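PDB 1QNS: endo-1,4-b-d-mannanase, which hydrolyses internal beta-1,4-mannosidic bonds in mannans and related polysaccharides, acting within the chain as an endo-enzyme of glycoside hydrolase family 5. Local coordinates for residues Asp37-Phe42 against Ala99-Leu104; Asp87-Leu92 against Val152-Asn157; Tyr94-Ala99 against Ser158-Ala163. All blocks are in the same frame, centred on the assembly; numbering follows the deposited sequence.

Contact 1: residues Asp37-Phe42 against Ala99-Leu104; sequences DVDSTF and AEQHNL
F42 is overlapped by L104, whose CD1 methyl lies over one face of the phenyl ring, displaced toward the rim and 3.8 Å from F42 CG. V38 CG1, one helical turn earlier, covers the opposite face, so the ring is sandwiched between an alkyl group of its own helix and one from across the interface. With CG beside the backbone N and anti to the carbonyl carbon (chi1 -80°), the ring is carried to A99 as well as to L104, and its edge points at the neighbouring helix backbone: F42 CD2 comes within 3.7 Å of A99 N, and F42 CE2 lies 4.0 Å from A99 CB. F42 CB itself lies over the imidazole of H102, a CH-pi contact with CB 4.1 Å from the ring centroid. Q101 CG backs the other face of that imidazole.

At the edge of the H102 ring, in its plane, D39 OD1 approaches CE1 at 3.7 Å, with carboxylate and ring planes 45° apart. The rotation of the imidazole is fixed by a hydrogen bond from its ND1 to the backbone O of S98. D39 finds its direct partners on helix 89-101, OD2 with Y94 OH and OD1 with S98 OG. A water extends the polar rim, donating to D39 OD1 at 2.8 Å and to Q101 OE1 at 2.7 Å.

Beyond H102, N103 takes positive phi and the backbone N of L104 bonds to A99 O, closing the helix end and turning the leucine inward. Two adjacent outer helices of a (beta/alpha)8 TIM barrel meet here, just where helix 89-101 gives way to strand 105-109.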
loop_
_atom_site.group_PDB
_atom_site.type_symbol
_atom_site.label_atom_id
_atom_site.label_comp_id
_atom_site.label_asym_id
_atom_site.label_seq_id
_atom_site.Cartn_x
_atom_site.Cartn_y
_atom_site.Cartn_z
ATOM N N ASP A 37 19.078 -9.272 5.204
ATOM C CA ASP A 37 18.652 -7.860 5.256
ATOM C C ASP A 37 17.150 -7.766 5.455
ATOM O O ASP A 37 16.631 -6.828 6.049
ATOM C CB ASP A 37 19.109 -7.181 3.957
ATOM C CG ASP A 37 20.603 -7.149 3.769
ATOM O OD1 ASP A 37 21.342 -7.312 4.771
ATOM O OD2 ASP A 37 21.030 -6.878 2.596
ATOM N N VAL A 38 16.410 -8.741 4.898
ATOM C CA VAL A 38 14.975 -8.782 5.166
ATOM C C VAL A 38 14.784 -9.021 6.668
ATOM O O VAL A 38 13.968 -8.340 7.316
ATOM C CB VAL A 38 14.282 -9.879 4.352
ATOM C CG1 VAL A 38 12.808 -10.000 4.747
ATOM C CG2 VAL A 38 14.383 -9.658 2.855
ATOM N N ASP A 39 15.492 -10.024 7.202
ATOM C CA ASP A 39 15.285 -10.351 8.625
ATOM C C ASP A 39 15.701 -9.221 9.552
ATOM O O ASP A 39 15.004 -8.966 10.525
ATOM C CB ASP A 39 16.061 -11.628 8.916
ATOM C CG ASP A 39 15.454 -12.868 8.225
ATOM O OD1 ASP A 39 14.229 -12.986 8.042
ATOM O OD2 ASP A 39 16.283 -13.732 8.026
ATOM N N SER A 40 16.817 -8.525 9.288
ATOM C CA SER A 40 17.216 -7.449 10.202
ATOM C C SER A 40 16.182 -6.325 10.170
ATOM O O SER A 40 15.811 -5.749 11.199
ATOM C CB SER A 40 18.638 -6.922 9.962
ATOM O OG SER A 40 18.817 -6.474 8.634
ATOM N N THR A 41 15.705 -6.007 8.949
ATOM C CA THR A 41 14.745 -4.932 8.824
ATOM C C THR A 41 13.440 -5.266 9.566
ATOM O O THR A 41 12.876 -4.458 10.305
ATOM C CB THR A 41 14.492 -4.627 7.331
ATOM O OG1 THR A 41 15.774 -4.294 6.733
ATOM C CG2 THR A 41 13.513 -3.482 7.180
ATOM N N PHE A 42 12.912 -6.482 9.294
ATOM C CA PHE A 42 11.689 -6.936 9.983
ATOM C C PHE A 42 11.845 -7.078 11.485
ATOM O O PHE A 42 10.901 -6.771 12.216
ATOM C CB PHE A 42 11.171 -8.200 9.290
ATOM C CG PHE A 42 10.400 -7.934 8.019
ATOM C CD1 PHE A 42 10.324 -6.689 7.420
ATOM C CD2 PHE A 42 9.710 -9.004 7.441
ATOM C CE1 PHE A 42 9.575 -6.502 6.267
ATOM C CE2 PHE A 42 8.971 -8.791 6.296
ATOM C CZ PHE A 42 8.873 -7.542 5.720
ATOM N N ALA A 99 7.898 -12.226 7.367
ATOM C CA ALA A 99 6.761 -11.619 8.046
ATOM C C ALA A 99 6.104 -12.676 8.962
ATOM O O ALA A 99 5.801 -12.358 10.133
ATOM C CB ALA A 99 5.754 -11.026 7.069
ATOM N N GLU A 100 5.931 -13.905 8.493
ATOM C CA GLU A 100 5.366 -15.008 9.315
ATOM C C GLU A 100 6.236 -15.233 10.555
ATOM O O GLU A 100 5.754 -15.327 11.694
ATOM C CB GLU A 100 5.295 -16.291 8.488
ATOM C CG GLU A 100 4.289 -16.349 7.345
ATOM C CD GLU A 100 4.317 -17.552 6.444
ATOM O OE1 GLU A 100 5.221 -18.420 6.439
ATOM O OE2 GLU A 100 3.342 -17.659 5.634
ATOM N N GLN A 101 7.548 -15.175 10.397
ATOM C CA GLN A 101 8.457 -15.407 11.515
ATOM C C GLN A 101 8.392 -14.280 12.533
ATOM O O GLN A 101 8.495 -14.566 13.748
ATOM C CB GLN A 101 9.869 -15.500 10.978
ATOM C CG GLN A 101 10.969 -15.564 12.040
ATOM C CD GLN A 101 12.319 -15.786 11.372
ATOM O OE1 GLN A 101 12.450 -16.409 10.301
ATOM N NE2 GLN A 101 13.307 -15.238 12.029
ATOM N N HIS A 102 8.346 -13.034 12.055
ATOM C CA HIS A 102 8.400 -11.839 12.888
ATOM C C HIS A 102 7.070 -11.322 13.402
ATOM O O HIS A 102 6.963 -10.222 13.933
ATOM C CB HIS A 102 9.237 -10.731 12.230
ATOM C CG HIS A 102 10.681 -11.080 12.063
ATOM N ND1 HIS A 102 11.196 -11.615 10.915
ATOM C CD2 HIS A 102 11.727 -10.952 12.958
ATOM C CE1 HIS A 102 12.495 -11.845 11.045
ATOM N NE2 HIS A 102 12.806 -11.439 12.265
ATOM N N ASN A 103 6.019 -12.074 13.140
ATOM C CA ASN A 103 4.681 -11.721 13.589
ATOM C C ASN A 103 4.232 -10.378 13.014
ATOM O O ASN A 103 3.615 -9.543 13.680
ATOM C CB ASN A 103 4.618 -11.679 15.133
ATOM C CG ASN A 103 5.073 -12.996 15.757
ATOM O OD1 ASN A 103 5.849 -12.928 16.718
ATOM N ND2 ASN A 103 4.576 -14.101 15.232
ATOM N N LEU A 104 4.496 -10.232 11.719
ATOM C CA LEU A 104 4.099 -9.038 10.966
ATOM C C LEU A 104 3.076 -9.403 9.892
ATOM O O LEU A 104 3.068 -10.569 9.454
ATOM C CB LEU A 104 5.291 -8.352 10.256
ATOM C CG LEU A 104 6.350 -7.811 11.234
ATOM C CD1 LEU A 104 7.561 -7.373 10.428
ATOM C CD2 LEU A 104 5.765 -6.661 12.031
HETATM O O HOH W 1 13.022 -15.492 7.874
#

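Contact 2: residues Asp87-Leu92 against Val152-Asn157; sequences DGLQTL and VSRYAN. With NAG (2-acetamido-2-deoxy-beta-D-glucopyranose), chain H.
L92, with chi1 at -173°, sets its CG beside its own carbonyl carbon, and Y155, at chi1 -42°, extends its phenol to meet it. The result is an end-on approach by the hydroxyl: Y155 OH lies 3.5 Å from L92 CG and 3.4 Å from the backbone C of L92, while L92 CD2 reaches Y155 CE2 at 3.9 Å. R154 reaches the same helix beside it. Its chain is extended to CD and then bent at chi3 (85°), which lays the guanidinium against L89, whose CB sits over one face of the group, 4.0 Å from R154 NE. CG of Q90 passes more distantly, near NH2.

No hydrogen bond links the two segments directly; the polar grip comes from D93, the next residue of helix 89-101. Its OD2 forms a salt bridge with R154 NH2 and its OD1 a hydrogen bond with Y155 OH, so a single carboxylate holds both side chains, and the arginine is likely to favour its ionised form. The buried hydroxyl is thereby satisfied among aliphatic neighbours. Within its own segment R154 CB rests over the centre of the Y155 ring, so the two neighbouring side chains run out toward helix 89-101 in contact with each other.

Farther along, N157 carries an N-linked sugar, its ND2 joined to C1 of the N-acetylglucosamine at 1.6 Å; the sugar is also hydrogen-bonded to N197 ND2 and S196 N.

In the fold, the start of helix 89-101 packs against the end of helix 138-155, and Y155 reaches beyond that seam to touch I161 and W164 of strand 161-165.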
loop_
_atom_site.group_PDB
_atom_site.type_symbol
_atom_site.label_atom_id
_atom_site.label_comp_id
_atom_site.label_asym_id
_atom_site.label_seq_id
_atom_site.Cartn_x
_atom_site.Cartn_y
_atom_site.Cartn_z
ATOM N N ASP A 87 15.634 -14.774 -8.910
ATOM C CA ASP A 87 15.697 -13.355 -9.182
ATOM C C ASP A 87 14.285 -12.799 -9.466
ATOM O O ASP A 87 14.159 -11.662 -9.942
ATOM C CB ASP A 87 16.596 -13.039 -10.379
ATOM C CG ASP A 87 16.279 -13.809 -11.634
ATOM O OD1 ASP A 87 15.303 -14.589 -11.705
ATOM O OD2 ASP A 87 17.049 -13.641 -12.615
ATOM N N GLY A 88 13.257 -13.577 -9.140
ATOM C CA GLY A 88 11.882 -13.152 -9.316
ATOM C C GLY A 88 11.064 -13.274 -8.039
ATOM O O GLY A 88 11.527 -12.845 -6.957
ATOM N N LEU A 89 9.878 -13.842 -8.085
ATOM C CA LEU A 89 8.946 -13.945 -6.983
ATOM C C LEU A 89 9.440 -14.740 -5.788
ATOM O O LEU A 89 8.863 -14.593 -4.702
ATOM C CB LEU A 89 7.557 -14.424 -7.430
ATOM C CG LEU A 89 6.744 -13.390 -8.232
ATOM C CD1 LEU A 89 5.547 -14.081 -8.877
ATOM C CD2 LEU A 89 6.322 -12.230 -7.363
ATOM N N GLN A 90 10.526 -15.526 -5.942
ATOM C CA GLN A 90 11.148 -16.151 -4.786
ATOM C C GLN A 90 11.647 -15.084 -3.822
ATOM O O GLN A 90 11.721 -15.399 -2.609
ATOM C CB GLN A 90 12.241 -17.114 -5.232
ATOM C CG GLN A 90 11.687 -18.383 -5.856
ATOM C CD GLN A 90 12.836 -19.292 -6.288
ATOM O OE1 GLN A 90 13.912 -19.287 -5.695
ATOM N NE2 GLN A 90 12.608 -20.080 -7.334
ATOM N N THR A 91 11.988 -13.881 -4.256
ATOM C CA THR A 91 12.412 -12.817 -3.330
ATOM C C THR A 91 11.229 -12.404 -2.460
ATOM O O THR A 91 11.292 -12.264 -1.243
ATOM C CB THR A 91 13.085 -11.593 -3.967
ATOM O OG1 THR A 91 12.184 -10.577 -4.430
ATOM C CG2 THR A 91 13.983 -12.087 -5.125
ATOM N N LEU A 92 10.037 -12.261 -3.078
ATOM C CA LEU A 92 8.826 -11.943 -2.298
ATOM C C LEU A 92 8.419 -13.107 -1.396
ATOM O O LEU A 92 7.914 -12.899 -0.266
ATOM C CB LEU A 92 7.700 -11.563 -3.266
ATOM C CG LEU A 92 6.411 -11.047 -2.622
ATOM C CD1 LEU A 92 6.680 -9.809 -1.784
ATOM C CD2 LEU A 92 5.384 -10.758 -3.711
ATOM N N VAL A 152 -1.395 -13.930 -5.795
ATOM C CA VAL A 152 -2.358 -14.390 -4.793
ATOM C C VAL A 152 -2.270 -15.885 -4.538
ATOM O O VAL A 152 -2.316 -16.305 -3.372
ATOM C CB VAL A 152 -3.824 -14.032 -5.161
ATOM C CG1 VAL A 152 -4.837 -14.653 -4.206
ATOM C CG2 VAL A 152 -3.974 -12.518 -5.155
ATOM N N SER A 153 -2.070 -16.689 -5.576
ATOM C CA SER A 153 -2.038 -18.148 -5.344
ATOM C C SER A 153 -0.853 -18.598 -4.521
ATOM O O SER A 153 -0.926 -19.691 -3.961
ATOM C CB SER A 153 -2.116 -18.835 -6.700
ATOM O OG SER A 153 -0.982 -18.609 -7.494
ATOM N N ARG A 154 0.211 -17.799 -4.474
ATOM C CA ARG A 154 1.340 -18.200 -3.655
ATOM C C ARG A 154 1.051 -18.070 -2.167
ATOM O O ARG A 154 1.680 -18.769 -1.351
ATOM C CB ARG A 154 2.591 -17.337 -3.961
ATOM C CG ARG A 154 3.073 -17.540 -5.377
ATOM C CD ARG A 154 4.297 -16.730 -5.808
ATOM N NE ARG A 154 5.594 -17.334 -5.471
ATOM C CZ ARG A 154 6.144 -18.275 -6.233
ATOM N NH1 ARG A 154 5.575 -18.675 -7.366
ATOM N NH2 ARG A 154 7.305 -18.854 -5.916
ATOM N N TYR A 155 0.263 -17.031 -1.820
ATOM C CA TYR A 155 0.137 -16.691 -0.400
ATOM C C TYR A 155 -1.263 -16.731 0.141
ATOM O O TYR A 155 -1.574 -16.274 1.236
ATOM C CB TYR A 155 0.747 -15.303 -0.085
ATOM C CG TYR A 155 2.065 -15.032 -0.772
ATOM C CD1 TYR A 155 3.186 -15.819 -0.567
ATOM C CD2 TYR A 155 2.200 -14.016 -1.703
ATOM C CE1 TYR A 155 4.370 -15.664 -1.238
ATOM C CE2 TYR A 155 3.375 -13.819 -2.399
ATOM C CZ TYR A 155 4.469 -14.620 -2.151
ATOM O OH TYR A 155 5.608 -14.438 -2.873
ATOM N N ALA A 156 -2.227 -17.306 -0.632
ATOM C CA ALA A 156 -3.625 -17.289 -0.256
ATOM C C ALA A 156 -3.925 -17.902 1.107
ATOM O O ALA A 156 -4.903 -17.492 1.734
ATOM C CB ALA A 156 -4.508 -17.944 -1.343
ATOM N N ASN A 157 -3.136 -18.881 1.529
ATOM C CA ASN A 157 -3.360 -19.550 2.782
ATOM C C ASN A 157 -2.381 -19.155 3.885
ATOM O O ASN A 157 -2.357 -19.750 4.959
ATOM C CB ASN A 157 -3.382 -21.111 2.628
ATOM C CG ASN A 157 -4.345 -21.512 1.600
ATOM O OD1 ASN A 157 -4.231 -21.468 0.369
ATOM N ND2 ASN A 157 -5.524 -21.896 2.111
HETATM C C1 NAG H . -6.835 -22.398 1.355
HETATM C C2 NAG H . -7.398 -23.684 1.901
HETATM C C3 NAG H . -8.654 -23.977 1.116
HETATM C C4 NAG H . -9.617 -22.766 1.176
HETATM C C5 NAG H . -8.876 -21.518 0.617
HETATM C C6 NAG H . -9.747 -20.266 0.746
HETATM C C7 NAG H . -6.014 -25.602 2.693
HETATM C C8 NAG H . -5.043 -26.642 2.242
HETATM N N2 NAG H . -6.371 -24.740 1.709
HETATM O O3 NAG H . -9.285 -25.116 1.732
HETATM O O4 NAG H . -10.693 -23.063 0.293
HETATM O O5 NAG H . -7.738 -21.304 1.480
HETATM O O6 NAG H . -9.157 -19.141 0.093
HETATM O O7 NAG H . -6.471 -25.496 3.790
#

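Contact 3: residues Tyr94-Ala99 against Ser158-Ala163; sequences YVVQSA and STAIFA
V96 meets three residues of 158-163. Its CG1 lies 3.7 Å from S158 OG, its backbone O has A160 CB at 4.2 Å, and its CG2 faces I161 CD1 at 4.4 Å. One helical turn on, A99 brings its CB to 4.2 Å from A160 CB, methyl to methyl, small enough for the helix and the turn to approach closely: the CA atoms of A99 and A160 are 6.2 Å apart. Because CG1 of V96 is anti to the backbone N (chi1 175°), its two methyls are divided between S158 and I161.

The second shell explains why the turn presents these groups. S158 to I161 form a type I beta turn, and S158 OG accepts a hydrogen bond from A160 N at 3.0 Å with an N-H...O angle of 163°, an ST turn that steadies the chain where A160 points its methyl at the helix. The same hydroxyl is hydrogen-bonded to E100 OE2, tying the turn to helix 89-101 by a polar link at the edge of the apolar patch. With an alanine in place of S158, the E100 carboxylate and the A160 N-H would probably both lose their mate, leaving the turn less firmly tied to the helix. Y155 of helix 138-155 touches V96, and backbone bonds join A160 and F162 to L106 of strand 105-109.

Helix 89-101 thus packs over the N-terminal end of strand 161-165, which pairs parallel to strand 105-109. In a TIM barrel this is the end remote from the catalytic face, where alpha-to-beta turns such as this one lead into the strands.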
loop_
_atom_site.group_PDB
_atom_site.type_symbol
_atom_site.label_atom_id
_atom_site.label_comp_id
_atom_site.label_asym_id
_atom_site.label_seq_id
_atom_site.Cartn_x
_atom_site.Cartn_y
_atom_site.Cartn_z
ATOM N N TYR A 94 10.383 -14.975 0.373
ATOM C CA TYR A 94 11.139 -14.857 1.615
ATOM C C TYR A 94 10.613 -13.730 2.493
ATOM O O TYR A 94 10.606 -13.843 3.707
ATOM C CB TYR A 94 12.633 -14.689 1.326
ATOM C CG TYR A 94 13.408 -14.862 2.633
ATOM C CD1 TYR A 94 13.793 -16.125 3.036
ATOM C CD2 TYR A 94 13.747 -13.771 3.404
ATOM C CE1 TYR A 94 14.494 -16.267 4.234
ATOM C CE2 TYR A 94 14.407 -13.934 4.602
ATOM C CZ TYR A 94 14.812 -15.166 4.997
ATOM O OH TYR A 94 15.514 -15.371 6.167
ATOM N N VAL A 95 10.129 -12.650 1.874
ATOM C CA VAL A 95 9.496 -11.550 2.572
ATOM C C VAL A 95 8.279 -12.018 3.341
ATOM O O VAL A 95 8.090 -11.704 4.538
ATOM C CB VAL A 95 9.186 -10.389 1.614
ATOM C CG1 VAL A 95 8.434 -9.287 2.365
ATOM C CG2 VAL A 95 10.530 -9.857 1.137
ATOM N N VAL A 96 7.425 -12.810 2.677
ATOM C CA VAL A 96 6.248 -13.333 3.358
ATOM C C VAL A 96 6.684 -14.321 4.457
ATOM O O VAL A 96 6.144 -14.251 5.563
ATOM C CB VAL A 96 5.298 -14.006 2.355
ATOM C CG1 VAL A 96 4.124 -14.663 3.068
ATOM C CG2 VAL A 96 4.832 -12.976 1.327
ATOM N N GLN A 97 7.675 -15.180 4.244
ATOM C CA GLN A 97 8.214 -16.108 5.258
ATOM C C GLN A 97 8.725 -15.332 6.465
ATOM O O GLN A 97 8.454 -15.684 7.610
ATOM C CB GLN A 97 9.339 -16.980 4.669
ATOM C CG GLN A 97 8.949 -17.705 3.454
ATOM C CD GLN A 97 8.097 -18.896 3.305
ATOM O OE1 GLN A 97 8.401 -19.696 2.388
ATOM N NE2 GLN A 97 6.998 -18.969 4.035
ATOM N N SER A 98 9.444 -14.231 6.209
ATOM C CA SER A 98 10.003 -13.431 7.293
ATOM C C SER A 98 8.951 -12.670 8.075
ATOM O O SER A 98 9.010 -12.478 9.284
ATOM C CB SER A 98 11.073 -12.503 6.736
ATOM O OG SER A 98 11.724 -11.800 7.790
ATOM N N ALA A 99 7.898 -12.226 7.367
ATOM C CA ALA A 99 6.761 -11.619 8.046
ATOM C C ALA A 99 6.104 -12.676 8.962
ATOM O O ALA A 99 5.801 -12.358 10.133
ATOM C CB ALA A 99 5.754 -11.026 7.069
ATOM N N SER A 158 -1.634 -18.067 3.616
ATOM C CA SER A 158 -0.712 -17.551 4.641
ATOM C C SER A 158 -1.422 -16.583 5.585
ATOM O O SER A 158 -2.112 -15.676 5.102
ATOM C CB SER A 158 0.407 -16.754 3.941
ATOM O OG SER A 158 1.230 -16.102 4.957
ATOM N N THR A 159 -1.205 -16.689 6.888
ATOM C CA THR A 159 -1.786 -15.740 7.837
ATOM C C THR A 159 -0.991 -14.424 7.874
ATOM O O THR A 159 -1.460 -13.513 8.551
ATOM C CB THR A 159 -1.912 -16.311 9.251
ATOM O OG1 THR A 159 -0.602 -16.651 9.649
ATOM C CG2 THR A 159 -2.780 -17.554 9.261
ATOM N N ALA A 160 0.095 -14.290 7.118
ATOM C CA ALA A 160 0.815 -13.023 7.168
ATOM C C ALA A 160 0.323 -11.963 6.215
ATOM O O ALA A 160 0.908 -10.885 6.218
ATOM C CB ALA A 160 2.286 -13.311 6.869
ATOM N N ILE A 161 -0.678 -12.224 5.388
ATOM C CA ILE A 161 -1.179 -11.179 4.497
ATOM C C ILE A 161 -2.268 -10.393 5.230
ATOM O O ILE A 161 -3.289 -10.906 5.686
ATOM C CB ILE A 161 -1.737 -11.781 3.192
ATOM C CG1 ILE A 161 -0.725 -12.686 2.490
ATOM C CG2 ILE A 161 -2.306 -10.700 2.269
ATOM C CD1 ILE A 161 0.566 -11.999 2.113
ATOM N N PHE A 162 -2.049 -9.087 5.396
ATOM C CA PHE A 162 -3.025 -8.159 5.937
ATOM C C PHE A 162 -4.172 -7.951 4.929
ATOM O O PHE A 162 -5.363 -8.120 5.235
ATOM C CB PHE A 162 -2.435 -6.789 6.300
ATOM C CG PHE A 162 -3.368 -5.881 7.048
ATOM C CD1 PHE A 162 -4.291 -5.088 6.392
ATOM C CD2 PHE A 162 -3.305 -5.776 8.432
ATOM C CE1 PHE A 162 -5.133 -4.234 7.079
ATOM C CE2 PHE A 162 -4.139 -4.932 9.131
ATOM C CZ PHE A 162 -5.092 -4.173 8.465
ATOM N N ALA A 163 -3.784 -7.571 3.720
ATOM C CA ALA A 163 -4.729 -7.370 2.630
ATOM C C ALA A 163 -3.980 -7.375 1.291
ATOM O O ALA A 163 -2.840 -6.908 1.120
ATOM C CB ALA A 163 -5.423 -6.019 2.779
#

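Overall arrangement
All three contacts draw on helix 89-101, which lends its beginning to contact 2, its middle to contact 3 and its end to contact 1. Each joins it to a different part of the barrel: helix 35-47 earlier in the chain, then helix 138-155 and strand 161-165, which succeed one another later. Contact 3 lies between the others, its centre about 9 Å from that of contact 1, with which it shares A99, and about 10 Å from that of contact 2; the outer centres are about 16 Å apart. The segments alternate along the chain, so one outer helix of the TIM barrel is packed against segments that precede and follow it in sequence.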